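Putative oxidoreductase (Pseudomonas putida, PDB 3L6D) probably binds NADP and acts as an oxidoreductase, although its substrate and reaction are not established. Local coordinates at residues F10-I15 with K33-W38. Numbering follows the deposited sequence.
Sequences FDVSVI and KRVAIW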
loop_
_atom_site.group_PDB
_atom_site.type_symbol
_atom_site.label_atom_id
_atom_site.label_comp_id
_atom_site.label_asym_id
_atom_site.label_seq_id
_atom_site.Cartn_x
_atom_site.Cartn_y
_atom_site.Cartn_z
ATOM N N PHE B 10 30.309 -27.297 10.216
ATOM C CA PHE B 10 29.020 -26.637 10.078
ATOM C C PHE B 10 29.129 -25.357 9.266
ATOM O O PHE B 10 30.218 -24.724 9.194
ATOM C CB PHE B 10 28.398 -26.365 11.453
ATOM C CG PHE B 10 28.083 -27.615 12.171
ATOM C CD1 PHE B 10 26.898 -28.289 11.937
ATOM C CD2 PHE B 10 29.041 -28.183 13.022
ATOM C CE1 PHE B 10 26.638 -29.488 12.608
ATOM C CE2 PHE B 10 28.791 -29.369 13.687
ATOM C CZ PHE B 10 27.599 -30.033 13.465
ATOM N N ASP B 11 28.017 -24.997 8.635
ATOM C CA ASP B 11 27.961 -23.788 7.825
ATOM C C ASP B 11 27.542 -22.561 8.628
ATOM O O ASP B 11 27.891 -21.422 8.281
ATOM C CB ASP B 11 26.961 -24.029 6.705
ATOM C CG ASP B 11 27.408 -25.125 5.795
ATOM O OD1 ASP B 11 28.527 -24.990 5.265
ATOM O OD2 ASP B 11 26.667 -26.108 5.635
ATOM N N VAL B 12 26.772 -22.788 9.681
ATOM C CA VAL B 12 26.128 -21.693 10.429
ATOM C C VAL B 12 25.629 -22.216 11.752
ATOM O O VAL B 12 25.157 -23.350 11.854
ATOM C CB VAL B 12 24.956 -21.048 9.630
ATOM C CG1 VAL B 12 23.867 -22.077 9.271
ATOM C CG2 VAL B 12 24.355 -19.812 10.389
ATOM N N SER B 13 25.722 -21.390 12.793
ATOM C CA SER B 13 25.167 -21.773 14.083
ATOM C C SER B 13 24.055 -20.761 14.342
ATOM O O SER B 13 24.095 -19.651 13.802
ATOM C CB SER B 13 26.215 -21.655 15.207
ATOM O OG SER B 13 27.247 -22.639 15.034
ATOM N N VAL B 14 23.064 -21.172 15.127
ATOM C CA VAL B 14 21.942 -20.293 15.479
ATOM C C VAL B 14 21.765 -20.381 16.983
ATOM O O VAL B 14 21.608 -21.469 17.551
ATOM C CB VAL B 14 20.609 -20.732 14.773
ATOM C CG1 VAL B 14 19.464 -19.731 15.101
ATOM C CG2 VAL B 14 20.786 -20.803 13.292
ATOM N N ILE B 15 21.753 -19.229 17.587
ATOM C CA ILE B 15 21.627 -19.132 18.990
ATOM C C ILE B 15 20.390 -18.341 19.332
ATOM O O ILE B 15 20.207 -17.220 18.964
ATOM C CB ILE B 15 22.851 -18.512 19.546
ATOM C CG1 ILE B 15 23.971 -19.508 19.515
ATOM C CG2 ILE B 15 22.619 -18.039 20.916
ATOM C CD1 ILE B 15 25.148 -18.988 20.032
ATOM N N LYS B 33 22.025 -26.487 4.506
ATOM C CA LYS B 33 23.140 -26.060 5.363
ATOM C C LYS B 33 23.286 -27.022 6.539
ATOM O O LYS B 33 22.300 -27.585 7.022
ATOM C CB LYS B 33 22.893 -24.635 5.944
ATOM C CG LYS B 33 23.081 -23.436 4.965
ATOM C CD LYS B 33 21.831 -23.230 4.078
ATOM C CE LYS B 33 21.903 -21.925 3.250
ATOM N NZ LYS B 33 20.946 -21.975 2.097
ATOM N N ARG B 34 24.523 -27.193 7.005
ATOM C CA ARG B 34 24.798 -27.989 8.166
ATOM C C ARG B 34 24.662 -26.945 9.276
ATOM O O ARG B 34 25.387 -25.912 9.247
ATOM C CB ARG B 34 26.230 -28.494 8.115
ATOM C CG ARG B 34 26.492 -29.505 6.934
ATOM C CD ARG B 34 27.987 -29.707 6.726
ATOM N NE ARG B 34 28.659 -28.473 6.273
ATOM C CZ ARG B 34 29.984 -28.304 6.224
ATOM N NH1 ARG B 34 30.829 -29.296 6.609
ATOM N NH2 ARG B 34 30.478 -27.152 5.774
ATOM N N VAL B 35 23.704 -27.164 10.168
ATOM C CA VAL B 35 23.359 -26.133 11.210
ATOM C C VAL B 35 23.598 -26.656 12.626
ATOM O O VAL B 35 23.119 -27.742 12.990
ATOM C CB VAL B 35 21.865 -25.701 11.085
ATOM C CG1 VAL B 35 21.540 -24.517 12.062
ATOM C CG2 VAL B 35 21.481 -25.301 9.639
ATOM N N ALA B 36 24.290 -25.853 13.442
ATOM C CA ALA B 36 24.465 -26.171 14.833
ATOM C C ALA B 36 23.681 -25.142 15.636
ATOM O O ALA B 36 23.521 -24.006 15.198
ATOM C CB ALA B 36 25.960 -26.151 15.199
ATOM N N ILE B 37 23.140 -25.571 16.774
ATOM C CA ILE B 37 22.248 -24.694 17.581
ATOM C C ILE B 37 22.598 -24.790 19.041
ATOM O O ILE B 37 23.211 -25.786 19.521
ATOM C CB ILE B 37 20.735 -25.059 17.415
ATOM C CG1 ILE B 37 20.490 -26.497 17.936
ATOM C CG2 ILE B 37 20.248 -24.838 15.908
ATOM C CD1 ILE B 37 19.023 -26.875 18.029
ATOM N N TRP B 38 22.178 -23.751 19.767
ATOM C CA TRP B 38 22.234 -23.770 21.217
ATOM C C TRP B 38 21.067 -22.928 21.672
ATOM O O TRP B 38 20.726 -21.938 21.042
ATOM C CB TRP B 38 23.542 -23.162 21.760
ATOM C CG TRP B 38 23.572 -23.121 23.290
ATOM C CD1 TRP B 38 24.039 -24.089 24.144
ATOM C CD2 TRP B 38 23.075 -22.071 24.114
ATOM N NE1 TRP B 38 23.877 -23.687 25.462
ATOM C CE2 TRP B 38 23.289 -22.451 25.465
ATOM C CE3 TRP B 38 22.488 -20.836 23.841
ATOM C CZ2 TRP B 38 22.903 -21.638 26.539
ATOM C CZ3 TRP B 38 22.093 -20.030 24.919
ATOM C CH2 TRP B 38 22.308 -20.439 26.240
#
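Asp11 OD2 is gripped by two donors of Arg34: the backbone N reaches its anti lone pair at 2.8 Å in an almost straight bond, while the side-chain NE, at 3.2 Å, approaches from above the carboxylate plane. A bend of the arginine chain at chi3 (-65°) turns the guanidinium across the end of the aspartate, where Arg34 NH2 meets Asp11 OD1 at 3.0 Å and completes a side-on, two-nitrogen salt bridge. Both acceptors lie nearly in the guanidinium plane, yet the two flat groups are turned 56° against each other. Arg34 O returns the grip, accepting a hydrogen bond from Asp11 N at 2.9 Å and a weak one from Val12 N. Beyond this clamp the two segments run as neighbouring parallel strands, 12-15 and 35-38, linked through helix 19-30 in the first beta-alpha-beta unit of a Rossmann-type fold; Gly16, Gly18 and Gly21, which follow strand 12-15 and run into helix 19-30, match the GxGxxG pattern that probably faces the dinucleotide, as in such domains. The ladder zigzags from Ala36 N to Val12 O, from Val14 N to Ala36 O (2.9 Å), and from Trp38 N to Val14 O. On one face of the sheet, Val35 sits between Val12 and Val14, its CG2 touching Val12 CG1 and its CG1 touching Val14 CG2, with Leu28 of the connecting helix packed against Val12 and Val35. On the other, Ala36 CB lies over the Phe10 ring in a CH-pi contact, 4.0 Å from the centroid. Farther along that face, Ile15 CG2 abuts the Trp38 indole at its edge, 4.0 Å from CE3, and helix 59-65 packs on them, Ala62 against Ile15 and Val59 against Trp38.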